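Local coordinates for tyrosine aminotransferase (Leishmania infantum, PDB 4IX8), which probably transfers the amino group of L-tyrosine to 2-oxoglutarate, using pyridoxal 5'-phosphate as cofactor, at residues 157-171 with 208-222. Numbering follows the deposited sequence.
Sequences LCNEGDNILVCAPSF and DSHTKAFVIINPSNP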
ATOM      1  N   LEU A 157     -15.237   8.103  -1.763  1.00 32.79           N
ATOM      2  CA  LEU A 157     -16.552   8.299  -2.376  1.00 21.49           C
ATOM      3  C   LEU A 157     -17.698   7.930  -1.415  1.00 22.70           C
ATOM      4  O   LEU A 157     -18.744   8.603  -1.349  1.00 27.54           O
ATOM      5  CB  LEU A 157     -16.634   7.466  -3.677  1.00 31.06           C
ATOM      6  CG  LEU A 157     -17.891   7.621  -4.515  1.00 26.74           C
ATOM      7  CD1 LEU A 157     -17.967   9.010  -5.171  1.00 32.14           C
ATOM      8  CD2 LEU A 157     -17.906   6.549  -5.542  1.00 26.36           C
ATOM      9  N   CYS A 158     -17.520   6.813  -0.717  1.00 27.79           N
ATOM     10  CA  CYS A 158     -18.595   6.185   0.049  1.00 25.92           C
ATOM     11  C   CYS A 158     -18.386   6.346   1.547  1.00 26.76           C
ATOM     12  O   CYS A 158     -17.264   6.432   2.064  1.00 33.46           O
ATOM     13  CB  CYS A 158     -18.695   4.686  -0.245  1.00 36.13           C
ATOM     14  SG  CYS A 158     -18.826   4.300  -1.977  1.00 23.72           S
ATOM     15  N   ASN A 159     -19.506   6.396   2.224  1.00 26.27           N
ATOM     16  CA  ASN A 159     -19.551   6.246   3.655  1.00 26.90           C
ATOM     17  C   ASN A 159     -20.107   4.859   3.972  1.00 21.88           C
ATOM     18  O   ASN A 159     -20.780   4.232   3.139  1.00 28.62           O
ATOM     19  CB  ASN A 159     -20.462   7.307   4.269  1.00 25.43           C
ATOM     20  CG  ASN A 159     -19.982   8.747   4.012  1.00 23.95           C
ATOM     21  OD1 ASN A 159     -18.842   9.104   4.298  1.00 26.31           O
ATOM     22  ND2 ASN A 159     -20.889   9.591   3.535  1.00 28.91           N
ATOM     23  N   GLU A 160     -19.908   4.433   5.200  1.00 24.69           N
ATOM     24  CA  GLU A 160     -20.455   3.193   5.685  1.00 22.59           C
ATOM     25  C   GLU A 160     -21.966   3.264   5.556  1.00 25.21           C
ATOM     26  O   GLU A 160     -22.566   4.261   5.911  1.00 33.20           O
ATOM     27  CB  GLU A 160     -19.975   2.954   7.127  1.00 23.21           C
ATOM     28  CG  GLU A 160     -20.481   1.658   7.713  1.00 36.00           C
ATOM     29  CD  GLU A 160     -19.719   1.137   8.918  1.00 38.39           C
ATOM     30  OE1 GLU A 160     -18.628   1.656   9.245  1.00 37.79           O
ATOM     31  OE2 GLU A 160     -20.248   0.171   9.537  1.00 51.78           O
ATOM     32  N   GLY A 161     -22.576   2.255   4.941  1.00 28.51           N
ATOM     33  CA  GLY A 161     -24.009   2.253   4.686  1.00 23.06           C
ATOM     34  C   GLY A 161     -24.359   2.508   3.224  1.00 22.65           C
ATOM     35  O   GLY A 161     -25.523   2.373   2.785  1.00 23.01           O
ATOM     36  N   ASP A 162     -23.376   2.956   2.471  1.00 22.12           N
ATOM     37  CA  ASP A 162     -23.535   3.118   1.030  1.00 21.85           C
ATOM     38  C   ASP A 162     -23.382   1.767   0.345  1.00 25.48           C
ATOM     39  O   ASP A 162     -22.887   0.800   0.954  1.00 24.53           O
ATOM     40  CB  ASP A 162     -22.495   4.079   0.481  1.00 24.40           C
ATOM     41  CG  ASP A 162     -22.809   5.530   0.828  1.00 33.37           C
ATOM     42  OD1 ASP A 162     -23.979   5.795   1.152  1.00 25.72           O
ATOM     43  OD2 ASP A 162     -21.911   6.410   0.716  1.00 25.50           O
ATOM     44  N   ASN A 163     -23.778   1.713  -0.919  1.00 25.71           N
ATOM     45  CA  ASN A 163     -23.493   0.544  -1.743  1.00 25.92           C
ATOM     46  C   ASN A 163     -22.923   0.912  -3.113  1.00 26.58           C
ATOM     47  O   ASN A 163     -23.099   2.027  -3.559  1.00 24.69           O
ATOM     48  CB  ASN A 163     -24.759  -0.287  -1.889  1.00 22.43           C
ATOM     49  CG  ASN A 163     -25.864   0.429  -2.696  1.00 31.08           C
ATOM     50  OD1 ASN A 163     -25.884   0.371  -3.940  1.00 25.40           O
ATOM     51  ND2 ASN A 163     -26.846   1.019  -1.982  1.00 31.23           N
ATOM     52  N   ILE A 164     -22.191  -0.017  -3.740  1.00 25.64           N
ATOM     53  CA  ILE A 164     -21.772   0.114  -5.142  1.00 26.64           C
ATOM     54  C   ILE A 164     -22.151  -1.134  -5.922  1.00 27.64           C
ATOM     55  O   ILE A 164     -22.304  -2.206  -5.339  1.00 23.25           O
ATOM     56  CB  ILE A 164     -20.266   0.345  -5.307  1.00 24.07           C
ATOM     57  CG1 ILE A 164     -19.468  -0.722  -4.572  1.00 24.52           C
ATOM     58  CG2 ILE A 164     -19.872   1.707  -4.774  1.00 27.85           C
ATOM     59  CD1 ILE A 164     -17.995  -0.654  -4.920  1.00 24.66           C
ATOM     60  N   LEU A 165     -22.345  -0.973  -7.232  1.00 27.23           N
ATOM     61  CA  LEU A 165     -22.684  -2.068  -8.113  1.00 27.71           C
ATOM     62  C   LEU A 165     -21.395  -2.591  -8.676  1.00 24.85           C
ATOM     63  O   LEU A 165     -20.667  -1.849  -9.315  1.00 25.48           O
ATOM     64  CB  LEU A 165     -23.644  -1.640  -9.237  1.00 24.62           C
ATOM     65  CG  LEU A 165     -25.004  -1.097  -8.767  1.00 32.10           C
ATOM     66  CD1 LEU A 165     -25.951  -0.907  -9.929  1.00 32.86           C
ATOM     67  CD2 LEU A 165     -25.642  -1.994  -7.812  1.00 29.99           C
ATOM     68  N   VAL A 166     -21.119  -3.868  -8.406  1.00 28.35           N
ATOM     69  CA  VAL A 166     -19.879  -4.549  -8.835  1.00 26.51           C
ATOM     70  C   VAL A 166     -20.211  -5.838  -9.595  1.00 24.31           C
ATOM     71  O   VAL A 166     -21.128  -6.572  -9.203  1.00 26.62           O
ATOM     72  CB  VAL A 166     -19.002  -4.924  -7.674  1.00 22.90           C
ATOM     73  CG1 VAL A 166     -17.689  -5.539  -8.172  1.00 25.50           C
ATOM     74  CG2 VAL A 166     -18.742  -3.691  -6.790  1.00 26.70           C
ATOM     75  N   CYS A 167     -19.514  -6.101 -10.697  1.00 29.27           N
ATOM     76  CA  CYS A 167     -19.739  -7.334 -11.441  1.00 31.55           C
ATOM     77  C   CYS A 167     -19.408  -8.548 -10.580  1.00 29.52           C
ATOM     78  O   CYS A 167     -18.550  -8.486  -9.707  1.00 31.70           O
ATOM     79  CB  CYS A 167     -18.923  -7.344 -12.728  1.00 27.74           C
ATOM     80  SG  CYS A 167     -17.217  -7.033 -12.331  1.00 30.66           S
ATOM     81  N   ALA A 168     -20.101  -9.654 -10.842  1.00 30.74           N
ATOM     82  CA  ALA A 168     -19.738 -10.992 -10.335  1.00 33.98           C
ATOM     83  C   ALA A 168     -19.819 -11.915 -11.537  1.00 29.71           C
ATOM     84  O   ALA A 168     -20.810 -11.901 -12.240  1.00 33.12           O
ATOM     85  CB  ALA A 168     -20.663 -11.479  -9.255  1.00 31.12           C
ATOM     86  N   PRO A 169     -18.790 -12.732 -11.782  1.00 37.51           N
ATOM     87  CA  PRO A 169     -17.595 -12.896 -10.955  1.00 31.12           C
ATOM     88  C   PRO A 169     -16.590 -11.786 -11.149  1.00 31.36           C
ATOM     89  O   PRO A 169     -16.552 -11.139 -12.192  1.00 30.58           O
ATOM     90  CB  PRO A 169     -17.032 -14.240 -11.419  1.00 40.77           C
ATOM     91  CG  PRO A 169     -17.464 -14.362 -12.843  1.00 42.28           C
ATOM     92  CD  PRO A 169     -18.816 -13.669 -12.918  1.00 38.25           C
ATOM     93  N   SER A 170     -15.754 -11.588 -10.143  1.00 27.03           N
ATOM     94  CA  SER A 170     -14.875 -10.454 -10.120  1.00 29.53           C
ATOM     95  C   SER A 170     -13.649 -10.732  -9.304  1.00 26.18           C
ATOM     96  O   SER A 170     -13.709 -11.453  -8.300  1.00 28.89           O
ATOM     97  CB  SER A 170     -15.604  -9.222  -9.537  1.00 29.53           C
ATOM     98  OG  SER A 170     -16.224  -9.564  -8.307  1.00 32.14           O
ATOM     99  N   PHE A 171     -12.571 -10.064  -9.703  1.00 30.68           N
ATOM    100  CA  PHE A 171     -11.353  -9.893  -8.909  1.00 25.76           C
ATOM    101  C   PHE A 171     -11.777  -9.551  -7.483  1.00 26.41           C
ATOM    102  O   PHE A 171     -12.511  -8.607  -7.287  1.00 26.61           O
ATOM    103  CB  PHE A 171     -10.512  -8.758  -9.510  1.00 27.52           C
ATOM    104  CG  PHE A 171      -9.237  -8.450  -8.765  1.00 27.58           C
ATOM    105  CD1 PHE A 171      -8.266  -9.412  -8.569  1.00 33.59           C
ATOM    106  CD2 PHE A 171      -8.991  -7.164  -8.302  1.00 28.54           C
ATOM    107  CE1 PHE A 171      -7.077  -9.102  -7.882  1.00 37.48           C
ATOM    108  CE2 PHE A 171      -7.818  -6.851  -7.627  1.00 27.85           C
ATOM    109  CZ  PHE A 171      -6.868  -7.818  -7.403  1.00 33.27           C
ATOM    110  N   ASP A 208     -30.320   2.306  -5.710  1.00 31.16           N
ATOM    111  CA  ASP A 208     -31.163   3.104  -4.828  1.00 31.40           C
ATOM    112  C   ASP A 208     -30.423   4.370  -4.400  1.00 28.95           C
ATOM    113  O   ASP A 208     -29.335   4.668  -4.919  1.00 35.96           O
ATOM    114  CB  ASP A 208     -31.638   2.271  -3.636  1.00 25.51           C
ATOM    115  CG  ASP A 208     -30.511   1.745  -2.796  1.00 25.23           C
ATOM    116  OD1 ASP A 208     -29.477   2.454  -2.614  1.00 27.99           O
ATOM    117  OD2 ASP A 208     -30.693   0.647  -2.235  1.00 32.34           O
ATOM    118  N   SER A 209     -30.996   5.092  -3.444  1.00 29.85           N
ATOM    119  CA  SER A 209     -30.484   6.387  -3.021  1.00 30.89           C
ATOM    120  C   SER A 209     -29.112   6.288  -2.409  1.00 23.92           C
ATOM    121  O   SER A 209     -28.385   7.280  -2.350  1.00 35.36           O
ATOM    122  CB  SER A 209     -31.471   7.043  -2.015  1.00 33.70           C
ATOM    123  OG  SER A 209     -31.722   6.190  -0.901  1.00 33.98           O
ATOM    124  N   HIS A 210     -28.727   5.089  -1.981  1.00 26.45           N
ATOM    125  CA  HIS A 210     -27.405   4.907  -1.360  1.00 22.99           C
ATOM    126  C   HIS A 210     -26.378   4.321  -2.318  1.00 22.57           C
ATOM    127  O   HIS A 210     -25.271   4.036  -1.909  1.00 22.11           O
ATOM    128  CB  HIS A 210     -27.499   3.993  -0.157  1.00 25.52           C
ATOM    129  CG  HIS A 210     -28.261   4.563   0.982  1.00 30.19           C
ATOM    130  ND1 HIS A 210     -27.974   5.785   1.533  1.00 42.47           N
ATOM    131  CD2 HIS A 210     -29.319   4.086   1.667  1.00 38.77           C
ATOM    132  CE1 HIS A 210     -28.817   6.034   2.512  1.00 31.34           C
ATOM    133  NE2 HIS A 210     -29.632   5.010   2.624  1.00 35.24           N
ATOM    134  N   THR A 211     -26.748   4.113  -3.581  1.00 23.31           N
ATOM    135  CA  THR A 211     -25.830   3.537  -4.562  1.00 22.47           C
ATOM    136  C   THR A 211     -24.886   4.631  -5.073  1.00 24.63           C
ATOM    137  O   THR A 211     -25.361   5.613  -5.623  1.00 27.39           O
ATOM    138  CB  THR A 211     -26.602   2.952  -5.777  1.00 22.99           C
ATOM    139  OG1 THR A 211     -27.534   1.944  -5.369  1.00 23.42           O
ATOM    140  CG2 THR A 211     -25.695   2.389  -6.767  1.00 22.84           C
ATOM    141  N   LYS A 212     -23.572   4.441  -4.974  1.00 23.02           N
ATOM    142  CA  LYS A 212     -22.608   5.509  -5.250  1.00 21.69           C
ATOM    143  C   LYS A 212     -21.724   5.318  -6.467  1.00 26.32           C
ATOM    144  O   LYS A 212     -21.062   6.255  -6.885  1.00 28.84           O
ATOM    145  CB  LYS A 212     -21.699   5.735  -4.032  1.00 22.32           C
ATOM    146  CG  LYS A 212     -22.468   6.220  -2.814  1.00 27.66           C
ATOM    147  CD  LYS A 212     -23.101   7.600  -3.017  1.00 30.92           C
ATOM    148  CE  LYS A 212     -24.408   7.747  -2.242  1.00 43.41           C
ATOM    149  NZ  LYS A 212     -24.192   8.079  -0.813  1.00 54.19           N
ATOM    150  N   ALA A 213     -21.685   4.120  -7.034  1.00 30.56           N
ATOM    151  CA  ALA A 213     -20.818   3.868  -8.170  1.00 30.29           C
ATOM    152  C   ALA A 213     -21.204   2.574  -8.872  1.00 23.86           C
ATOM    153  O   ALA A 213     -21.916   1.744  -8.328  1.00 24.83           O
ATOM    154  CB  ALA A 213     -19.344   3.813  -7.714  1.00 26.91           C
ATOM    155  N   PHE A 214     -20.752   2.457 -10.111  1.00 22.42           N
ATOM    156  CA  PHE A 214     -20.863   1.253 -10.915  1.00 27.39           C
ATOM    157  C   PHE A 214     -19.442   0.837 -11.270  1.00 28.09           C
ATOM    158  O   PHE A 214     -18.725   1.612 -11.878  1.00 27.17           O
ATOM    159  CB  PHE A 214     -21.653   1.525 -12.169  1.00 26.03           C
ATOM    160  CG  PHE A 214     -22.112   0.300 -12.884  1.00 27.09           C
ATOM    161  CD1 PHE A 214     -21.359  -0.240 -13.903  1.00 26.09           C
ATOM    162  CD2 PHE A 214     -23.321  -0.278 -12.583  1.00 27.36           C
ATOM    163  CE1 PHE A 214     -21.789  -1.381 -14.585  1.00 26.59           C
ATOM    164  CE2 PHE A 214     -23.758  -1.393 -13.261  1.00 25.03           C
ATOM    165  CZ  PHE A 214     -22.990  -1.944 -14.270  1.00 30.37           C
ATOM    166  N   VAL A 215     -19.031  -0.358 -10.866  1.00 22.60           N
ATOM    167  CA  VAL A 215     -17.691  -0.835 -11.139  1.00 26.28           C
ATOM    168  C   VAL A 215     -17.695  -1.844 -12.284  1.00 29.47           C
ATOM    169  O   VAL A 215     -18.491  -2.786 -12.261  1.00 23.59           O
ATOM    170  CB  VAL A 215     -17.060  -1.524  -9.935  1.00 25.88           C
ATOM    171  CG1 VAL A 215     -15.701  -2.059 -10.322  1.00 24.17           C
ATOM    172  CG2 VAL A 215     -16.943  -0.579  -8.737  1.00 28.64           C
ATOM    173  N   ILE A 216     -16.817  -1.647 -13.279  1.00 26.53           N
ATOM    174  CA  ILE A 216     -16.565  -2.680 -14.260  1.00 24.39           C
ATOM    175  C   ILE A 216     -15.098  -3.047 -14.261  1.00 24.45           C
ATOM    176  O   ILE A 216     -14.241  -2.268 -13.805  1.00 24.75           O
ATOM    177  CB  ILE A 216     -16.986  -2.292 -15.689  1.00 30.44           C
ATOM    178  CG1 ILE A 216     -16.179  -1.130 -16.204  1.00 32.12           C
ATOM    179  CG2 ILE A 216     -18.498  -2.033 -15.757  1.00 25.32           C
ATOM    180  CD1 ILE A 216     -16.453  -0.816 -17.655  1.00 30.20           C
ATOM    181  N   ILE A 217     -14.831  -4.281 -14.693  1.00 25.01           N
ATOM    182  CA  ILE A 217     -13.494  -4.765 -14.931  1.00 27.99           C
ATOM    183  C   ILE A 217     -13.378  -5.169 -16.391  1.00 30.14           C
ATOM    184  O   ILE A 217     -14.010  -6.109 -16.827  1.00 28.30           O
ATOM    185  CB  ILE A 217     -13.133  -5.956 -14.018  1.00 27.73           C
ATOM    186  CG1 ILE A 217     -13.394  -5.623 -12.533  1.00 24.48           C
ATOM    187  CG2 ILE A 217     -11.672  -6.291 -14.221  1.00 27.28           C
ATOM    188  CD1 ILE A 217     -13.166  -6.775 -11.574  1.00 24.98           C
ATOM    189  N   ASN A 218     -12.557  -4.461 -17.137  1.00 31.38           N
ATOM    190  CA  ASN A 218     -12.478  -4.679 -18.559  1.00 28.73           C
ATOM    191  C   ASN A 218     -11.104  -4.323 -19.127  1.00 31.95           C
ATOM    192  O   ASN A 218     -10.736  -3.178 -19.127  1.00 34.39           O
ATOM    193  CB  ASN A 218     -13.525  -3.857 -19.271  1.00 30.04           C
ATOM    194  CG  ASN A 218     -13.468  -4.072 -20.773  1.00 33.70           C
ATOM    195  OD1 ASN A 218     -13.638  -5.185 -21.248  1.00 31.94           O
ATOM    196  ND2 ASN A 218     -13.184  -3.024 -21.512  1.00 32.55           N
ATOM    197  N   PRO A 219     -10.350  -5.297 -19.636  1.00 30.19           N
ATOM    198  CA  PRO A 219     -10.685  -6.711 -19.736  1.00 29.57           C
ATOM    199  C   PRO A 219     -10.803  -7.353 -18.381  1.00 32.81           C
ATOM    200  O   PRO A 219     -10.212  -6.834 -17.427  1.00 37.15           O
ATOM    201  CB  PRO A 219      -9.512  -7.295 -20.535  1.00 34.62           C
ATOM    202  CG  PRO A 219      -8.953  -6.143 -21.316  1.00 33.51           C
ATOM    203  CD  PRO A 219      -9.129  -4.958 -20.381  1.00 35.33           C
ATOM    204  N   SER A 220     -11.446  -8.520 -18.313  1.00 31.75           N
ATOM    205  CA  SER A 220     -11.835  -9.097 -17.022  1.00 31.99           C
ATOM    206  C   SER A 220     -10.924 -10.199 -16.453  1.00 31.21           C
ATOM    207  O   SER A 220     -10.525 -11.109 -17.149  1.00 33.53           O
ATOM    208  CB  SER A 220     -13.237  -9.668 -17.129  1.00 33.33           C
ATOM    209  OG  SER A 220     -13.446 -10.556 -16.049  1.00 32.26           O
ATOM    210  N   ASN A 221     -10.565 -10.041 -15.179  1.00 36.22           N
ATOM    211  CA  ASN A 221     -10.163 -11.119 -14.289  1.00 30.05           C
ATOM    212  C   ASN A 221     -11.379 -11.404 -13.404  1.00 28.15           C
ATOM    213  O   ASN A 221     -11.770 -10.520 -12.671  1.00 30.17           O
ATOM    214  CB  ASN A 221      -8.942 -10.686 -13.441  1.00 34.42           C
ATOM    215  CG  ASN A 221      -8.616 -11.669 -12.336  1.00 36.98           C
ATOM    216  OD1 ASN A 221      -9.206 -12.760 -12.264  1.00 36.70           O
ATOM    217  ND2 ASN A 221      -7.660 -11.306 -11.474  1.00 31.74           N
ATOM    218  N   PRO A 222     -11.940 -12.636 -13.397  1.00 29.15           N
ATOM    219  CA  PRO A 222     -11.427 -13.907 -13.910  1.00 34.36           C
ATOM    220  C   PRO A 222     -11.905 -14.367 -15.289  1.00 37.48           C
ATOM    221  O   PRO A 222     -11.442 -15.442 -15.650  1.00 35.38           O
ATOM    222  CB  PRO A 222     -11.941 -14.904 -12.867  1.00 34.44           C
ATOM    223  CG  PRO A 222     -13.295 -14.360 -12.526  1.00 31.29           C
ATOM    224  CD  PRO A 222     -13.199 -12.861 -12.653  1.00 30.69           C
TER
HETATM  225  O   HOH W   1     -15.079  -9.258 -14.278  1.00 22.84           O
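Asn-163 of strand 163-168 meets Thr-211 of strand 211-217, its parallel neighbour in the large mixed sheet of a fold-type-I PLP enzyme. Asn-163 CG sits between its backbone N and carbonyl carbon (chi1 67°), which turns the amide so that both its ends reach 208-211. Thr-211 OG1 donates to Asn-163 OD1 at 2.7 Å, in the carbonyl plane on a lone pair. Asn-163 ND2 and His-210 N reach Asp-208 OD1 from opposite faces of the carboxylate, with Asn-163 ND2 on the syn side. Asn-163 N donates to His-210 O, and Asn-163 O accepts from Lys-212 N. The register then slips by one residue, a beta bulge. Beyond it, Leu-165 N reaches Ala-213 O (3.0 Å) and Leu-165 O receives Val-215 N (2.7 Å). On one face, Leu-165 CB lies 3.6 Å from Phe-214 CD2. On the other, Ile-164 CG2 packs against Ala-213 CB (3.7 Å). Lys-212 NZ forms a salt bridge with Asp-162 OD1 (3.0 Å). At the far end, Phe-171 N makes a weak bond to Asn-221 O. Tyr-188 stacks on the Phe-214 ring. In the cofactor site, Asn-221 OD1 hydrogen-bonds to Arg-418 NH1, and Asn-221 ND2 to O3 of the modified lysine at position 282.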